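Local atomic coordinates of catalase (Bacillus pumilus, PDB entry 4QOL), a protein that breaks down hydrogen peroxide to water and oxygen at a heme group and probably also oxidises phenolic substrates in a peroxidase-like reaction. Residues P105-G113 with L181-Y191; L127-F135 with M194-F202. All blocks are in the same frame, centred on the assembly; numbering follows the deposited sequence.

Contact 1. Residues P105-G113 with L181-Y191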
loop_
_atom_site.group_PDB
_atom_site.type_symbol
_atom_site.label_atom_id
_atom_site.label_comp_id
_atom_site.label_asym_id
_atom_site.label_seq_id
_atom_site.Cartn_x
_atom_site.Cartn_y
_atom_site.Cartn_z
ATOM N N PRO A 105 19.387 18.045 9.365
ATOM C CA PRO A 105 20.764 18.470 9.116
ATOM C C PRO A 105 21.813 17.350 9.253
ATOM O O PRO A 105 21.659 16.390 10.007
ATOM C CB PRO A 105 21.015 19.520 10.191
ATOM C CG PRO A 105 19.643 19.963 10.565
ATOM C CD PRO A 105 18.795 18.770 10.502
ATOM N N GLU A 106 22.909 17.536 8.534
ATOM C CA GLU A 106 23.998 16.545 8.511
ATOM C C GLU A 106 25.144 16.944 9.482
ATOM O O GLU A 106 26.219 16.346 9.504
ATOM C CB GLU A 106 24.479 16.329 7.086
ATOM C CG GLU A 106 23.478 15.526 6.233
ATOM C CD GLU A 106 23.861 15.437 4.764
ATOM O OE1 GLU A 106 24.312 16.513 4.237
ATOM O OE2 GLU A 106 23.621 14.375 4.125
ATOM N N THR A 107 24.820 17.895 10.342
ATOM C CA THR A 107 25.684 18.382 11.428
ATOM C C THR A 107 25.334 17.850 12.815
ATOM O O THR A 107 25.920 18.307 13.793
ATOM C CB THR A 107 25.551 19.913 11.484
ATOM O OG1 THR A 107 24.205 20.275 11.350
ATOM C CG2 THR A 107 26.313 20.571 10.338
ATOM N N LEU A 108 24.317 16.973 12.907
ATOM C CA LEU A 108 23.953 16.385 14.167
ATOM C C LEU A 108 24.888 15.267 14.602
ATOM O O LEU A 108 25.508 14.638 13.772
ATOM C CB LEU A 108 22.539 15.842 14.083
ATOM C CG LEU A 108 21.450 16.763 13.521
ATOM C CD1 LEU A 108 20.057 16.136 13.545
ATOM C CD2 LEU A 108 21.406 18.088 14.314
ATOM N N ARG A 109 24.919 15.010 15.913
ATOM C CA ARG A 109 25.693 13.911 16.449
ATOM C C ARG A 109 24.972 12.621 16.116
ATOM O O ARG A 109 23.750 12.537 16.330
ATOM C CB ARG A 109 25.861 14.087 17.964
ATOM C CG ARG A 109 26.713 12.990 18.593
ATOM C CD ARG A 109 27.073 13.246 20.057
ATOM N NE ARG A 109 27.658 14.578 20.258
ATOM C CZ ARG A 109 28.887 14.923 19.928
ATOM N NH1 ARG A 109 29.800 14.015 19.523
ATOM N NH2 ARG A 109 29.218 16.163 20.025
ATOM N N ASP A 110 25.683 11.636 15.611
ATOM C CA ASP A 110 25.046 10.342 15.215
ATOM C C ASP A 110 26.169 9.475 14.689
ATOM O O ASP A 110 27.080 9.995 14.053
ATOM C CB ASP A 110 24.026 10.557 14.059
ATOM C CG ASP A 110 22.570 10.149 14.389
ATOM O OD1 ASP A 110 22.247 9.627 15.488
ATOM O OD2 ASP A 110 21.647 10.544 13.557
ATOM N N PRO A 111 26.039 8.145 14.813
ATOM C CA PRO A 111 26.784 7.302 13.822
ATOM C C PRO A 111 26.425 7.726 12.403
ATOM O O PRO A 111 25.383 8.370 12.180
ATOM C CB PRO A 111 26.294 5.915 14.113
ATOM C CG PRO A 111 25.618 5.997 15.433
ATOM C CD PRO A 111 25.019 7.345 15.488
ATOM N N ARG A 112 27.322 7.473 11.481
ATOM C CA ARG A 112 27.002 7.557 10.095
ATOM C C ARG A 112 26.935 6.195 9.444
ATOM O O ARG A 112 27.829 5.363 9.636
ATOM C CB ARG A 112 28.074 8.374 9.374
ATOM C CG ARG A 112 27.770 9.884 9.223
ATOM C CD ARG A 112 27.427 10.589 10.511
ATOM N NE ARG A 112 27.141 12.047 10.318
ATOM C CZ ARG A 112 26.751 12.816 11.314
ATOM N NH1 ARG A 112 26.619 12.317 12.518
ATOM N NH2 ARG A 112 26.457 14.084 11.112
ATOM N N GLY A 113 25.920 6.013 8.602
ATOM C CA GLY A 113 25.862 4.796 7.784
ATOM C C GLY A 113 26.840 4.817 6.653
ATOM O O GLY A 113 27.133 5.865 6.082
ATOM N N LEU A 181 30.890 7.730 20.396
ATOM C CA LEU A 181 29.874 8.661 19.883
ATOM C C LEU A 181 30.011 10.061 20.475
ATOM O O LEU A 181 29.693 11.046 19.784
ATOM C CB LEU A 181 28.492 8.135 20.198
ATOM C CG LEU A 181 27.334 8.913 19.571
ATOM C CD1 LEU A 181 27.423 9.010 18.055
ATOM C CD2 LEU A 181 25.989 8.270 19.991
ATOM N N PHE A 182 30.484 10.179 21.741
ATOM C CA PHE A 182 30.594 11.533 22.310
ATOM C C PHE A 182 32.018 12.069 22.240
ATOM O O PHE A 182 32.272 13.161 22.716
ATOM C CB PHE A 182 29.985 11.579 23.711
ATOM C CG PHE A 182 28.519 11.604 23.696
ATOM C CD1 PHE A 182 27.850 12.805 23.611
ATOM C CD2 PHE A 182 27.780 10.444 23.678
ATOM C CE1 PHE A 182 26.479 12.848 23.537
ATOM C CE2 PHE A 182 26.379 10.493 23.639
ATOM C CZ PHE A 182 25.734 11.690 23.606
ATOM N N SER A 183 32.928 11.333 21.585
ATOM C CA SER A 183 34.148 11.991 20.993
ATOM C C SER A 183 33.729 12.867 19.855
ATOM O O SER A 183 32.540 12.881 19.469
ATOM C CB SER A 183 35.191 10.993 20.507
ATOM O OG SER A 183 34.856 10.405 19.251
ATOM N N ASP A 184 34.632 13.652 19.306
ATOM C CA ASP A 184 34.178 14.478 18.205
ATOM C C ASP A 184 33.883 13.611 16.967
ATOM O O ASP A 184 33.316 14.102 15.969
ATOM C CB ASP A 184 35.164 15.599 17.872
ATOM C CG ASP A 184 35.153 16.759 18.938
ATOM O OD1 ASP A 184 34.135 17.001 19.643
ATOM O OD2 ASP A 184 36.179 17.470 18.962
ATOM N N GLU A 185 34.251 12.342 16.999
ATOM C CA GLU A 185 33.928 11.492 15.832
ATOM C C GLU A 185 32.402 11.223 15.743
ATOM O O GLU A 185 31.931 10.746 14.706
ATOM C CB GLU A 185 34.709 10.153 15.844
ATOM C CG GLU A 185 34.745 9.516 14.471
ATOM C CD GLU A 185 35.659 8.288 14.402
ATOM O OE1 GLU A 185 36.533 8.108 15.269
ATOM O OE2 GLU A 185 35.543 7.546 13.432
ATOM N N GLY A 186 31.632 11.613 16.774
ATOM C CA GLY A 186 30.200 11.653 16.659
ATOM C C GLY A 186 29.627 12.643 15.647
ATOM O O GLY A 186 28.478 12.494 15.243
ATOM N N ILE A 187 30.464 13.570 15.160
ATOM C CA ILE A 187 30.126 14.451 14.076
ATOM C C ILE A 187 31.255 14.481 13.050
ATOM O O ILE A 187 32.100 15.385 13.059
ATOM C CB ILE A 187 29.818 15.892 14.528
ATOM C CG1 ILE A 187 28.953 15.906 15.789
ATOM C CG2 ILE A 187 29.139 16.635 13.365
ATOM C CD1 ILE A 187 28.627 17.276 16.318
ATOM N N PRO A 188 31.304 13.500 12.139
ATOM C CA PRO A 188 32.208 13.588 11.019
ATOM C C PRO A 188 32.094 14.891 10.221
ATOM O O PRO A 188 31.018 15.423 10.102
ATOM C CB PRO A 188 31.846 12.348 10.144
ATOM C CG PRO A 188 31.240 11.396 11.149
ATOM C CD PRO A 188 30.440 12.316 12.074
ATOM N N ALA A 189 33.225 15.361 9.638
ATOM C CA ALA A 189 33.178 16.617 8.919
ATOM C C ALA A 189 32.300 16.518 7.678
ATOM O O ALA A 189 31.698 17.550 7.218
ATOM C CB ALA A 189 34.572 17.080 8.552
ATOM N N ASN A 190 32.319 15.336 7.078
ATOM C CA ASN A 190 31.523 15.027 5.910
ATOM C C ASN A 190 31.635 13.473 5.668
ATOM O O ASN A 190 32.190 12.777 6.483
ATOM C CB ASN A 190 32.026 15.847 4.701
ATOM C CG ASN A 190 33.496 15.625 4.426
ATOM O OD1 ASN A 190 33.921 14.497 4.166
ATOM N ND2 ASN A 190 34.314 16.715 4.460
ATOM N N TYR A 191 31.041 12.973 4.600
ATOM C CA TYR A 191 31.030 11.543 4.373
ATOM C C TYR A 191 32.342 11.009 3.804
ATOM O O TYR A 191 32.608 9.837 3.921
ATOM C CB TYR A 191 29.884 11.173 3.413
ATOM C CG TYR A 191 28.477 11.438 3.907
ATOM C CD1 TYR A 191 28.077 11.069 5.192
ATOM C CD2 TYR A 191 27.541 12.052 3.083
ATOM C CE1 TYR A 191 26.771 11.279 5.628
ATOM C CE2 TYR A 191 26.253 12.276 3.484
ATOM C CZ TYR A 191 25.851 11.913 4.774
ATOM O OH TYR A 191 24.567 12.154 5.168
HETATM O O HOH W 1 28.791 15.492 8.435
HETATM O O HOH W 2 31.684 16.785 18.249
HETATM O O HOH W 3 29.741 9.217 14.112
#

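Contact 2. Residues L127-F135 with M194-F202. With HEM (protoporphyrin IX containing Fe), chain E.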
loop_
_atom_site.group_PDB
_atom_site.type_symbol
_atom_site.label_atom_id
_atom_site.label_comp_id
_atom_site.label_asym_id
_atom_site.label_seq_id
_atom_site.Cartn_x
_atom_site.Cartn_y
_atom_site.Cartn_z
ATOM N N LEU A 127 27.515 -4.976 2.216
ATOM C CA LEU A 127 28.207 -4.780 3.505
ATOM C C LEU A 127 27.660 -3.488 4.089
ATOM O O LEU A 127 28.026 -2.397 3.667
ATOM C CB LEU A 127 29.719 -4.703 3.366
ATOM C CG LEU A 127 30.550 -4.488 4.654
ATOM C CD1 LEU A 127 30.299 -5.614 5.655
ATOM C CD2 LEU A 127 32.013 -4.432 4.299
ATOM N N VAL A 128 26.741 -3.670 5.012
ATOM C CA VAL A 128 25.912 -2.568 5.530
ATOM C C VAL A 128 26.576 -2.088 6.824
ATOM O O VAL A 128 26.234 -2.519 7.948
ATOM C CB VAL A 128 24.409 -2.962 5.720
ATOM C CG1 VAL A 128 23.595 -1.722 6.110
ATOM C CG2 VAL A 128 23.866 -3.656 4.472
ATOM N N GLY A 129 27.532 -1.178 6.682
ATOM C CA GLY A 129 28.331 -0.739 7.808
ATOM C C GLY A 129 27.907 0.590 8.409
ATOM O O GLY A 129 26.999 1.284 7.930
ATOM N N ASN A 130 28.657 1.026 9.416
ATOM C CA ASN A 130 28.629 2.380 9.954
ATOM C C ASN A 130 30.047 2.898 10.048
ATOM O O ASN A 130 30.992 2.091 9.970
ATOM C CB ASN A 130 28.021 2.409 11.389
ATOM C CG ASN A 130 26.519 2.546 11.438
ATOM O OD1 ASN A 130 25.836 2.922 10.479
ATOM N ND2 ASN A 130 25.985 2.319 12.652
ATOM N N ASN A 131 30.246 4.159 10.285
ATOM C CA ASN A 131 31.623 4.672 10.579
ATOM C C ASN A 131 32.195 4.107 11.855
ATOM O O ASN A 131 33.296 3.533 11.847
ATOM C CB ASN A 131 31.697 6.220 10.568
ATOM C CG ASN A 131 30.913 6.884 11.689
ATOM O OD1 ASN A 131 29.861 6.401 12.086
ATOM N ND2 ASN A 131 31.412 8.040 12.163
ATOM N N LEU A 132 31.463 4.232 12.970
ATOM C CA LEU A 132 31.962 3.708 14.210
ATOM C C LEU A 132 31.966 2.145 14.190
ATOM O O LEU A 132 31.065 1.527 13.646
ATOM C CB LEU A 132 31.140 4.221 15.398
ATOM C CG LEU A 132 30.949 5.723 15.405
ATOM C CD1 LEU A 132 30.076 6.127 16.573
ATOM C CD2 LEU A 132 32.284 6.469 15.497
ATOM N N PRO A 133 32.911 1.537 14.886
ATOM C CA PRO A 133 33.111 0.079 14.695
ATOM C C PRO A 133 32.396 -0.860 15.662
ATOM O O PRO A 133 32.559 -2.154 15.520
ATOM C CB PRO A 133 34.630 -0.101 14.872
ATOM C CG PRO A 133 34.962 0.936 15.869
ATOM C CD PRO A 133 34.102 2.138 15.479
ATOM N N ILE A 134 31.623 -0.298 16.570
ATOM C CA ILE A 134 30.817 -1.034 17.538
ATOM C C ILE A 134 29.411 -0.516 17.565
ATOM O O ILE A 134 29.065 0.402 16.842
ATOM C CB ILE A 134 31.411 -0.965 18.941
ATOM C CG1 ILE A 134 31.643 0.480 19.340
ATOM C CG2 ILE A 134 32.740 -1.682 18.992
ATOM C CD1 ILE A 134 31.934 0.618 20.769
ATOM N N PHE A 135 28.564 -1.112 18.393
ATOM C CA PHE A 135 27.212 -0.657 18.537
ATOM C C PHE A 135 26.794 -0.500 19.996
ATOM O O PHE A 135 27.482 -0.951 20.903
ATOM C CB PHE A 135 26.234 -1.607 17.797
ATOM C CG PHE A 135 25.084 -0.925 17.206
ATOM C CD1 PHE A 135 25.265 0.021 16.236
ATOM C CD2 PHE A 135 23.789 -1.217 17.606
ATOM C CE1 PHE A 135 24.206 0.728 15.696
ATOM C CE2 PHE A 135 22.702 -0.560 17.055
ATOM C CZ PHE A 135 22.900 0.371 16.056
ATOM N N MET A 194 35.918 10.162 6.670
ATOM C CA MET A 194 35.159 9.385 7.628
ATOM C C MET A 194 35.576 7.928 7.543
ATOM O O MET A 194 35.854 7.434 6.450
ATOM C CB MET A 194 33.678 9.500 7.238
ATOM C CG MET A 194 32.721 8.851 8.155
ATOM S SD MET A 194 30.983 9.109 7.644
ATOM C CE MET A 194 30.754 7.905 6.337
ATOM N N ARG A 195 35.623 7.286 8.706
ATOM C CA ARG A 195 35.890 5.866 8.859
ATOM C C ARG A 195 34.709 5.033 8.347
ATOM O O ARG A 195 33.595 5.557 8.231
ATOM C CB ARG A 195 36.040 5.610 10.352
ATOM C CG ARG A 195 36.590 4.296 10.771
ATOM C CD ARG A 195 36.511 4.142 12.282
ATOM N NE ARG A 195 37.082 5.277 13.032
ATOM C CZ ARG A 195 38.311 5.333 13.552
ATOM N NH1 ARG A 195 39.144 4.320 13.450
ATOM N NH2 ARG A 195 38.707 6.420 14.213
ATOM N N GLY A 196 34.991 3.760 7.981
ATOM C CA GLY A 196 33.929 2.795 7.780
ATOM C C GLY A 196 34.236 1.494 8.479
ATOM O O GLY A 196 35.403 1.155 8.667
ATOM N N SER A 197 33.180 0.785 8.939
ATOM C CA SER A 197 33.338 -0.413 9.721
ATOM C C SER A 197 32.244 -1.429 9.344
ATOM O O SER A 197 31.111 -1.050 9.237
ATOM C CB SER A 197 33.208 -0.086 11.201
ATOM O OG SER A 197 34.136 0.929 11.585
ATOM N N GLY A 198 32.559 -2.735 9.268
ATOM C CA GLY A 198 31.459 -3.707 9.145
ATOM C C GLY A 198 30.753 -3.911 10.468
ATOM O O GLY A 198 29.602 -4.395 10.476
ATOM N N VAL A 199 31.420 -3.502 11.577
ATOM C CA VAL A 199 30.926 -3.647 12.966
ATOM C C VAL A 199 30.877 -5.072 13.437
ATOM O O VAL A 199 31.687 -5.465 14.295
ATOM C CB VAL A 199 29.557 -2.916 13.232
ATOM C CG1 VAL A 199 29.085 -3.109 14.676
ATOM C CG2 VAL A 199 29.688 -1.434 12.932
ATOM N N HIS A 200 30.030 -5.917 12.838
ATOM C CA HIS A 200 29.989 -7.308 13.220
ATOM C C HIS A 200 31.172 -8.100 12.720
ATOM O O HIS A 200 31.775 -7.786 11.701
ATOM C CB HIS A 200 28.769 -8.032 12.628
ATOM C CG HIS A 200 27.458 -7.302 12.813
ATOM N ND1 HIS A 200 26.834 -7.250 14.034
ATOM C CD2 HIS A 200 26.651 -6.652 11.943
ATOM C CE1 HIS A 200 25.713 -6.525 13.936
ATOM N NE2 HIS A 200 25.593 -6.120 12.687
ATOM N N THR A 201 31.467 -9.119 13.486
ATOM C CA THR A 201 32.212 -10.322 13.036
ATOM C C THR A 201 31.339 -11.067 12.043
ATOM O O THR A 201 30.146 -11.280 12.267
ATOM C CB THR A 201 32.501 -11.187 14.219
ATOM O OG1 THR A 201 33.270 -10.424 15.192
ATOM C CG2 THR A 201 33.256 -12.438 13.804
ATOM N N PHE A 202 31.941 -11.425 10.902
ATOM C CA PHE A 202 31.356 -12.339 9.973
ATOM C C PHE A 202 32.229 -13.610 9.890
ATOM O O PHE A 202 33.272 -13.696 10.512
ATOM C CB PHE A 202 31.289 -11.673 8.583
ATOM C CG PHE A 202 30.345 -10.521 8.542
ATOM C CD1 PHE A 202 28.962 -10.751 8.316
ATOM C CD2 PHE A 202 30.767 -9.244 8.824
ATOM C CE1 PHE A 202 28.051 -9.655 8.384
ATOM C CE2 PHE A 202 29.874 -8.171 8.860
ATOM C CZ PHE A 202 28.545 -8.375 8.664
HETATM C CHA HEM E . 19.117 1.118 7.727
HETATM C CHB HEM E . 17.357 -2.000 11.000
HETATM C CHC HEM E . 21.830 -2.098 13.187
HETATM C CHD HEM E . 23.581 0.430 9.443
HETATM C C1A HEM E . 18.255 0.311 8.452
HETATM C C2A HEM E . 16.857 0.141 8.192
HETATM C C3A HEM E . 16.368 -0.737 9.110
HETATM C C4A HEM E . 17.449 -1.112 9.929
HETATM C CMA HEM E . 15.011 -1.354 9.282
HETATM C CAA HEM E . 16.123 0.793 7.065
HETATM C CBA HEM E . 16.619 0.096 5.781
HETATM C CGA HEM E . 15.845 0.509 4.586
HETATM O O1A HEM E . 16.305 0.217 3.463
HETATM O O2A HEM E . 14.714 1.036 4.691
HETATM C C1B HEM E . 18.458 -2.246 11.868
HETATM C C2B HEM E . 18.346 -3.107 13.005
HETATM C C3B HEM E . 19.564 -3.134 13.635
HETATM C C4B HEM E . 20.480 -2.309 12.834
HETATM C CMB HEM E . 17.091 -3.841 13.402
HETATM C CAB HEM E . 19.986 -3.885 14.818
HETATM C CBB HEM E . 19.224 -4.891 15.257
HETATM C C1C HEM E . 22.701 -1.415 12.339
HETATM C C2C HEM E . 24.072 -1.514 12.414
HETATM C C3C HEM E . 24.562 -0.783 11.377
HETATM C C4C HEM E . 23.485 -0.291 10.602
HETATM C CMC HEM E . 24.818 -2.220 13.526
HETATM C CAC HEM E . 25.932 -0.692 11.000
HETATM C CBC HEM E . 26.723 -1.698 11.334
HETATM C C1D HEM E . 22.454 0.804 8.695
HETATM C C2D HEM E . 22.578 1.648 7.507
HETATM C C3D HEM E . 21.351 1.879 7.029
HETATM C C4D HEM E . 20.468 1.151 7.933
HETATM C CMD HEM E . 23.897 2.149 6.997
HETATM C CAD HEM E . 20.962 2.678 5.810
HETATM C CBD HEM E . 21.175 1.743 4.598
HETATM C CGD HEM E . 20.811 2.590 3.413
HETATM O O1D HEM E . 21.674 3.347 2.984
HETATM O O2D HEM E . 19.671 2.531 2.878
HETATM N NA HEM E . 18.631 -0.502 9.526
HETATM N NB HEM E . 19.734 -1.818 11.831
HETATM N NC HEM E . 22.343 -0.734 11.196
HETATM N ND HEM E . 21.177 0.518 8.926
HETATM FE FE HEM E . 20.489 -0.603 10.324
HETATM O O HOH W 4 27.456 -4.867 8.890
HETATM O O HOH W 5 34.376 8.562 11.052
#

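Contact 1. Residues P105-G113 with L181-Y191
Arg109 reaches Phe182 and the carbonyls around it because its CG is trans to the backbone N (chi1 -178°) and the chain then bends at chi3 (-52°). Its CD lies over one face of the Phe182 ring, 3.9 Å from the centroid, a CH-pi contact. Beyond the bend, NH1 meets Leu181 O at 3.0 Å in the plane of that carbonyl and makes a weak second bond to Ser183 O, gripping the chain as it leaves helix 175-181. Ile187 CD1 covers a face of the guanidinium. Next to it, Asp110 N donates to Gly186 O (2.9 Å); a CB on this glycine would run into Arg109 NH1. Arg112 folds back on its own loop: NH1 and NH2 both bind Leu108 O, NH1 also Asp110 O and NH2 also Glu106 O, while Pro188 CD sits over its face, 3.7 Å from NE. At the far end Tyr191 OH donates to Glu106 OE2 (2.6 Å) from above the carboxylate plane, with carboxylate and ring 87° apart; the same oxygen also has Thr244 as a partner. Two largely irregular segments without strand pairing are thus joined largely by side chains, and the buried charge of Arg112 is probably compensated by the carbonyl oxygens it binds.

Contact 2. Residues L127-F135 with M194-F202
Val199 presses on Pro133 from the middle of a classic gamma turn, an unusual backbone (phi 69°, psi -65°) for a beta-branched residue, closed by a weak bond from His200 N to Gly198 O. The turn aims Val199 CA at Pro133 O, 3.4 Å away, in a CA-H...O contact. Its CG2 branch reaches Leu132 O at 3.3 Å and the heme vinyl carbon CBC at 3.4 Å, wedged between loop and cofactor. Ser197 has its OG trans to the carbonyl carbon (chi1 -56°), which brings the hydroxyl alongside Pro133 and lets it donate to Asn131 O at 2.7 Å from well above the carbonyl plane. The two segments share a single antiparallel bridge, a hydrogen-bonded pair: Asn130 N donates to Ser197 O (3.2 Å), and the return bond from Ser197 N to Asn130 O is weak. Here strand 123-130 of the catalase beta-barrel ends at the distal heme pocket, where Asn130 lies near His57, as the distal asparagine does in other heme catalases. Its CG stands 3.3 Å from heme CAC, over the rim of pyrrole C. An alanine here would keep the backbone bridge but is likely to open a gap over that pyrrole and take the amide from beside His57. Phe135 turns one ring face to the methyl CMC of the same pyrrole, with CD1 3.5 Å from it. Arg195 O is buried without a hydrogen-bond partner and meets Asn131 CA in a CA-H...O contact.

From the N terminus, residues 105-113 lead into strand 113-120, which turns back as strand 123-130 into 127-135. The chain then runs through helices 143-150, 161-169 and 175-181 before 181-191 returns to 105-113, where contact 1 closes the first loop. Shortly afterwards 194-202 returns to 127-135, where contact 2 closes the second. The segments alternate, so the two loops cross. Their centres lie about 14 Å apart, and they are joined directly: the backbones of Arg112 and Asn131 pair where the hairpin opens, and a Glu185-Arg195 salt bridge adds a second tie. Contact 1 fastens the helical excursion to the coil before the hairpin, close to helices 229-236 and 434-448; contact 2 ties the hairpin's end to strand 196-197 beside the heme.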